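Local coordinates for sugar ABC transporter, periplasmic sugar-binding protein (Caulobacter crescentus, PDB 4IRX) that binds myo-inositol in the cleft between its two lobes and probably delivers it to an ABC transporter for uptake into the cell, at residues A121-V125 against K126-A130; V280-S284 against G285-E289. All coordinates share one frame; numbering follows the deposited sequence.

How the contacts relate
Both contacts are local and lie in series along the chain: 121-130 is complete long before 280-289 begins, and neither nests in nor crosses the other. Contact 1 rounds off helix 113-127, whose inner face packs on strands 197-200 and 224-226 of the four-stranded parallel sheet, in one lobe of the binding protein. Contact 2 takes in the last residues of strand 275-282, which pairs with strand 246-248 at the edge of the seven-stranded mixed sheet, and the turn after it, and packs side chains against helix 232-239. Their centres are about 17 Å apart, yet the two meet directly, Trp123 CD1 packing 3.8 Å from Leu281 CD2.

Contact 1. Residues A121-V125 against K126-A130; sequences ADWVV and KTYPA
Residues 121-127 form the last turns of helix 113-127, in which Lys126 N, Thr127 N and Tyr128 N bond back to the carbonyls of Asp122, Trp123 and Val124, before Tyr128 becomes the first residue to leave helical backbone angles. The tightest side-chain contact is between Trp123 and Thr127, one turn apart. Thr127 OG1 donates a 2.7 Å hydrogen bond to Trp123 O, which also accepts Thr127 N; the two donors come from opposite faces of the carbonyl plane. With Thr127 OG1 beside its own backbone N (chi1 -60°), the hydroxyl folds back along the helix to that carbonyl and at the same time lies over one face of the indole, 3.2 Å from Trp123 CE2. Thr127 CB adds a CH-pi contact, 4.0 Å from the centroid of the six-membered ring and only 9° off its normal. In this type I periplasmic-binding-protein fold the helix flanks a parallel sheet, and Trp123, Val124 and Tyr128 all reach Val197 on strand 197-200, while the indole and the phenol also touch Lys224 on the neighbouring strand. The Tyr128 ring presents its edge to Val124 O, which lies in the ring plane, 3.6 Å from CD1, and to Trp123 CH2, 4.3 Å from CE1. Val124 CG1 packs against CD1 of the same ring. Asp122 OD1 turns instead to a salt bridge with Arg118, one turn earlier.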
ATOM      1  N   ALA A 121       5.246 -13.894   5.910  1.00  9.43           N
ATOM      2  CA  ALA A 121       6.363 -14.798   6.175  1.00  7.88           C
ATOM      3  C   ALA A 121       5.978 -15.888   7.182  1.00  9.46           C
ATOM      4  O   ALA A 121       6.417 -17.030   7.049  1.00  8.95           O
ATOM      5  CB  ALA A 121       7.604 -14.000   6.691  1.00 10.26           C
ATOM      6  N   ASP A 122       5.181 -15.529   8.186  1.00  8.32           N
ATOM      7  CA  ASP A 122       4.753 -16.496   9.203  1.00 10.49           C
ATOM      8  C   ASP A 122       3.902 -17.568   8.545  1.00  9.72           C
ATOM      9  O   ASP A 122       4.002 -18.746   8.902  1.00 11.33           O
ATOM     10  CB  ASP A 122       4.008 -15.833  10.380  1.00 10.74           C
ATOM     11  CG  ASP A 122       4.932 -15.094  11.337  1.00 12.00           C
ATOM     12  OD1 ASP A 122       6.168 -15.253  11.270  1.00 13.95           O
ATOM     13  OD2 ASP A 122       4.394 -14.311  12.157  1.00 17.24           O
ATOM     14  N   TRP A 123       3.090 -17.173   7.574  1.00  9.53           N
ATOM     15  CA  TRP A 123       2.344 -18.143   6.787  1.00  9.37           C
ATOM     16  C   TRP A 123       3.269 -19.132   6.078  1.00 10.47           C
ATOM     17  O   TRP A 123       3.000 -20.352   6.046  1.00 10.11           O
ATOM     18  CB  TRP A 123       1.382 -17.463   5.779  1.00 10.43           C
ATOM     19  CG  TRP A 123       0.633 -18.467   4.944  1.00 11.34           C
ATOM     20  CD1 TRP A 123      -0.587 -19.018   5.194  1.00 16.16           C
ATOM     21  CD2 TRP A 123       1.107 -19.063   3.736  1.00 16.41           C
ATOM     22  NE1 TRP A 123      -0.907 -19.926   4.201  1.00 17.80           N
ATOM     23  CE2 TRP A 123       0.117 -19.966   3.290  1.00 17.41           C
ATOM     24  CE3 TRP A 123       2.271 -18.918   2.983  1.00 17.22           C
ATOM     25  CZ2 TRP A 123       0.266 -20.726   2.116  1.00 17.21           C
ATOM     26  CZ3 TRP A 123       2.415 -19.671   1.810  1.00 20.22           C
ATOM     27  CH2 TRP A 123       1.417 -20.555   1.397  1.00 20.08           C
ATOM     28  N   VAL A 124       4.343 -18.623   5.482  1.00  8.45           N
ATOM     29  CA  VAL A 124       5.303 -19.492   4.804  1.00  9.34           C
ATOM     30  C   VAL A 124       5.913 -20.484   5.808  1.00 10.63           C
ATOM     31  O   VAL A 124       5.990 -21.680   5.540  1.00 10.08           O
ATOM     32  CB  VAL A 124       6.437 -18.687   4.113  1.00  8.03           C
ATOM     33  CG1 VAL A 124       7.464 -19.644   3.523  1.00 10.76           C
ATOM     34  CG2 VAL A 124       5.835 -17.754   3.048  1.00 12.81           C
ATOM     35  N   VAL A 125       6.331 -19.979   6.971  1.00 10.85           N
ATOM     36  CA  VAL A 125       7.018 -20.822   7.939  1.00 12.10           C
ATOM     37  C   VAL A 125       6.065 -21.885   8.488  1.00 11.59           C
ATOM     38  O   VAL A 125       6.444 -23.032   8.688  1.00 12.03           O
ATOM     39  CB  VAL A 125       7.669 -19.978   9.037  1.00 10.30           C
ATOM     40  CG1 VAL A 125       8.275 -20.891  10.120  1.00 15.11           C
ATOM     41  CG2 VAL A 125       8.734 -19.108   8.430  1.00 12.53           C
ATOM     42  N   LYS A 126       4.799 -21.536   8.668  1.00  9.61           N
ATOM     43  CA  LYS A 126       3.824 -22.510   9.160  1.00 10.97           C
ATOM     44  C   LYS A 126       3.509 -23.561   8.096  1.00 13.80           C
ATOM     45  O   LYS A 126       3.352 -24.751   8.395  1.00 13.52           O
ATOM     46  CB  LYS A 126       2.543 -21.806   9.612  1.00 17.45           C
ATOM     47  CG  LYS A 126       1.365 -22.749   9.838  1.00 18.61           C
ATOM     48  CD  LYS A 126       0.171 -21.995  10.405  1.00 34.86           C
ATOM     49  CE  LYS A 126      -1.051 -22.892  10.510  1.00 47.05           C
ATOM     50  NZ  LYS A 126      -2.247 -22.124  10.970  1.00 46.96           N
ATOM     51  N   THR A 127       3.428 -23.117   6.847  1.00 11.17           N
ATOM     52  CA  THR A 127       3.012 -23.964   5.732  1.00 11.52           C
ATOM     53  C   THR A 127       4.138 -24.864   5.234  1.00 10.54           C
ATOM     54  O   THR A 127       3.894 -25.947   4.702  1.00 11.52           O
ATOM     55  CB  THR A 127       2.463 -23.063   4.590  1.00 12.14           C
ATOM     56  OG1 THR A 127       1.346 -22.329   5.105  1.00 13.70           O
ATOM     57  CG2 THR A 127       2.029 -23.872   3.367  1.00 15.49           C
ATOM     58  N   TYR A 128       5.382 -24.430   5.436  1.00 10.63           N
ATOM     59  CA  TYR A 128       6.542 -25.180   4.980  1.00 10.05           C
ATOM     60  C   TYR A 128       7.504 -25.433   6.130  1.00 12.63           C
ATOM     61  O   TYR A 128       8.574 -24.840   6.186  1.00 11.33           O
ATOM     62  CB  TYR A 128       7.243 -24.417   3.848  1.00 10.93           C
ATOM     63  CG  TYR A 128       6.432 -24.346   2.571  1.00 13.03           C
ATOM     64  CD1 TYR A 128       5.535 -23.310   2.347  1.00 12.89           C
ATOM     65  CD2 TYR A 128       6.548 -25.331   1.605  1.00 13.22           C
ATOM     66  CE1 TYR A 128       4.800 -23.235   1.169  1.00 14.03           C
ATOM     67  CE2 TYR A 128       5.809 -25.271   0.427  1.00 14.40           C
ATOM     68  CZ  TYR A 128       4.944 -24.217   0.229  1.00 14.99           C
ATOM     69  OH  TYR A 128       4.208 -24.157  -0.937  1.00 17.08           O
ATOM     70  N   PRO A 129       7.124 -26.302   7.080  1.00 11.05           N
ATOM     71  CA  PRO A 129       7.982 -26.358   8.274  1.00 12.86           C
ATOM     72  C   PRO A 129       9.369 -26.935   8.063  1.00 14.50           C
ATOM     73  O   PRO A 129      10.197 -26.770   8.966  1.00 15.87           O
ATOM     74  CB  PRO A 129       7.170 -27.188   9.284  1.00 17.74           C
ATOM     75  CG  PRO A 129       6.061 -27.812   8.510  1.00 20.38           C
ATOM     76  CD  PRO A 129       5.838 -26.999   7.253  1.00 13.17           C
ATOM     77  N   ALA A 130       9.630 -27.589   6.932  1.00 10.79           N
ATOM     78  CA  ALA A 130      10.971 -28.089   6.615  1.00 11.46           C
ATOM     79  C   ALA A 130      11.769 -27.121   5.728  1.00 13.64           C
ATOM     80  O   ALA A 130      12.882 -27.438   5.281  1.00 15.88           O
ATOM     81  CB  ALA A 130      10.891 -29.463   5.937  1.00 14.47           C
TER

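Contact 2. Residues V280-S284 against G285-E289; sequences VLITS and GNLTE
Asn286 ND2 is gripped by two acceptors, donating to Leu281 O at 3.1 Å and to Glu289 OE1 at 2.9 Å. At the other end of the same amide, Asn286 OD1 accepts Thr283 N at 2.8 Å. Asn286 is the last residue of a type I beta turn, 283-286, and its side chain fastens strand 275-282, next to the outermost strand 246-248 of the mixed sheet in this type I periplasmic-binding-protein fold, to the 3-10 segment reaching Glu289. The two bonds to the strand end are nearly straight, 172° at Thr283 N and 174° at ND2, and each donor lies in the plane of the carbonyl it meets. In this way the amide bridges Leu281 O and Thr283 N, the two backbone groups on either side of Ile282. The bonds to Thr283 N, Leu281 O and Glu289 OE1 fix the amide's rotation and use both ND2 hydrogens. CG sits between the backbone N and the carbonyl carbon (chi1 66°), which folds the amide back over the turn towards Leu281 and Thr283. The backbone closes this turn, Asn286 N donating to Thr283 O from well above the carbonyl plane, while Glu289 N bonds to Asn286 O. Buried Ile282 turns CD1 to Glu289 CB and CG2 to Leu287 CD2, 4.1 Å away; Ile282 and Leu287 both pack on Leu235 of helix 232-239. The Glu289 carboxylate receives ND2 from above its plane, and the same OE1 lies 3.9 Å from Val280 CG1.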
ATOM      1  N   VAL A 280      -4.757  -8.154   8.556  1.00 11.07           N
ATOM      2  CA  VAL A 280      -5.223  -9.509   8.785  1.00 10.71           C
ATOM      3  C   VAL A 280      -4.970 -10.335   7.528  1.00 11.19           C
ATOM      4  O   VAL A 280      -5.332  -9.920   6.420  1.00 11.35           O
ATOM      5  CB  VAL A 280      -6.736  -9.523   9.048  1.00 15.86           C
ATOM      6  CG1 VAL A 280      -7.205 -10.944   9.364  1.00 18.26           C
ATOM      7  CG2 VAL A 280      -7.109  -8.575  10.168  1.00 20.57           C
ATOM      8  N   LEU A 281      -4.358 -11.505   7.691  1.00 11.54           N
ATOM      9  CA  LEU A 281      -4.187 -12.429   6.561  1.00 12.48           C
ATOM     10  C   LEU A 281      -5.532 -13.021   6.143  1.00 14.42           C
ATOM     11  O   LEU A 281      -6.307 -13.488   6.981  1.00 14.63           O
ATOM     12  CB  LEU A 281      -3.227 -13.557   6.939  1.00 12.19           C
ATOM     13  CG  LEU A 281      -2.773 -14.461   5.790  1.00 13.46           C
ATOM     14  CD1 LEU A 281      -1.722 -13.761   5.010  1.00 17.35           C
ATOM     15  CD2 LEU A 281      -2.222 -15.771   6.353  1.00 16.73           C
ATOM     16  N   ILE A 282      -5.795 -13.006   4.837  1.00 10.39           N
ATOM     17  CA  ILE A 282      -7.043 -13.503   4.260  1.00 10.45           C
ATOM     18  C   ILE A 282      -6.756 -14.739   3.431  1.00 11.62           C
ATOM     19  O   ILE A 282      -5.974 -14.683   2.476  1.00 14.72           O
ATOM     20  CB  ILE A 282      -7.706 -12.437   3.355  1.00 11.88           C
ATOM     21  CG1 ILE A 282      -8.025 -11.154   4.130  1.00 11.03           C
ATOM     22  CG2 ILE A 282      -8.981 -12.985   2.710  1.00 13.54           C
ATOM     23  CD1 ILE A 282      -9.151 -11.291   5.176  1.00 14.73           C
ATOM     24  N   THR A 283      -7.411 -15.843   3.794  1.00 13.44           N
ATOM     25  CA  THR A 283      -7.338 -17.098   3.043  1.00 12.48           C
ATOM     26  C   THR A 283      -8.747 -17.539   2.687  1.00 13.59           C
ATOM     27  O   THR A 283      -9.711 -16.824   2.958  1.00 13.61           O
ATOM     28  CB  THR A 283      -6.653 -18.189   3.871  1.00 15.92           C
ATOM     29  OG1 THR A 283      -7.440 -18.467   5.034  1.00 18.83           O
ATOM     30  CG2 THR A 283      -5.282 -17.744   4.312  1.00 16.95           C
ATOM     31  N   SER A 284      -8.896 -18.718   2.082  1.00 13.24           N
ATOM     32  CA  SER A 284     -10.235 -19.140   1.680  1.00 16.13           C
ATOM     33  C   SER A 284     -11.214 -19.339   2.831  1.00 20.31           C
ATOM     34  O   SER A 284     -12.415 -19.120   2.646  1.00 24.40           O
ATOM     35  CB  SER A 284     -10.157 -20.396   0.801  1.00 21.46           C
ATOM     36  OG  SER A 284      -9.540 -21.447   1.507  1.00 27.08           O
ATOM     37  N   GLY A 285     -10.700 -19.599   4.034  1.00 18.33           N
ATOM     38  CA  GLY A 285     -11.541 -19.760   5.208  1.00 23.56           C
ATOM     39  C   GLY A 285     -12.083 -18.484   5.827  1.00 24.83           C
ATOM     40  O   GLY A 285     -13.066 -18.540   6.570  1.00 24.53           O
ATOM     41  N   ASN A 286     -11.513 -17.325   5.485  1.00 16.41           N
ATOM     42  CA  ASN A 286     -12.020 -16.091   6.077  1.00 19.09           C
ATOM     43  C   ASN A 286     -12.121 -14.978   5.059  1.00 14.76           C
ATOM     44  O   ASN A 286     -11.902 -13.808   5.370  1.00 15.17           O
ATOM     45  CB  ASN A 286     -11.186 -15.631   7.292  1.00 16.13           C
ATOM     46  CG  ASN A 286      -9.770 -15.216   6.914  1.00 18.05           C
ATOM     47  OD1 ASN A 286      -9.194 -15.724   5.948  1.00 16.44           O
ATOM     48  ND2 ASN A 286      -9.209 -14.278   7.663  1.00 15.29           N
ATOM     49  N   LEU A 287     -12.528 -15.350   3.847  1.00 13.01           N
ATOM     50  CA  LEU A 287     -12.710 -14.362   2.785  1.00 11.80           C
ATOM     51  C   LEU A 287     -13.653 -13.237   3.196  1.00 13.48           C
ATOM     52  O   LEU A 287     -13.463 -12.088   2.790  1.00 12.46           O
ATOM     53  CB  LEU A 287     -13.216 -15.033   1.513  1.00 15.48           C
ATOM     54  CG  LEU A 287     -12.164 -15.796   0.709  1.00 13.63           C
ATOM     55  CD1 LEU A 287     -12.831 -16.816  -0.196  1.00 19.25           C
ATOM     56  CD2 LEU A 287     -11.333 -14.821  -0.128  1.00 17.89           C
ATOM     57  N   THR A 288     -14.655 -13.547   4.010  1.00 14.56           N
ATOM     58  CA  THR A 288     -15.619 -12.510   4.377  1.00 14.06           C
ATOM     59  C   THR A 288     -15.092 -11.511   5.400  1.00 15.47           C
ATOM     60  O   THR A 288     -15.784 -10.531   5.702  1.00 18.07           O
ATOM     61  CB  THR A 288     -16.968 -13.097   4.846  1.00 17.53           C
ATOM     62  OG1 THR A 288     -16.722 -13.941   5.977  1.00 22.33           O
ATOM     63  CG2 THR A 288     -17.583 -13.938   3.734  1.00 17.12           C
ATOM     64  N   GLU A 289     -13.870 -11.729   5.898  1.00 13.92           N
ATOM     65  CA  GLU A 289     -13.194 -10.736   6.730  1.00 14.60           C
ATOM     66  C   GLU A 289     -12.548  -9.638   5.888  1.00 13.14           C
ATOM     67  O   GLU A 289     -12.066  -8.625   6.431  1.00 15.79           O
ATOM     68  CB  GLU A 289     -12.162 -11.401   7.663  1.00 17.80           C
ATOM     69  CG  GLU A 289     -12.853 -12.250   8.737  1.00 20.69           C
ATOM     70  CD  GLU A 289     -11.936 -12.891   9.754  1.00 36.84           C
ATOM     71  OE1 GLU A 289     -10.699 -12.761   9.649  1.00 26.05           O
ATOM     72  OE2 GLU A 289     -12.485 -13.545  10.673  1.00 40.38           O
TER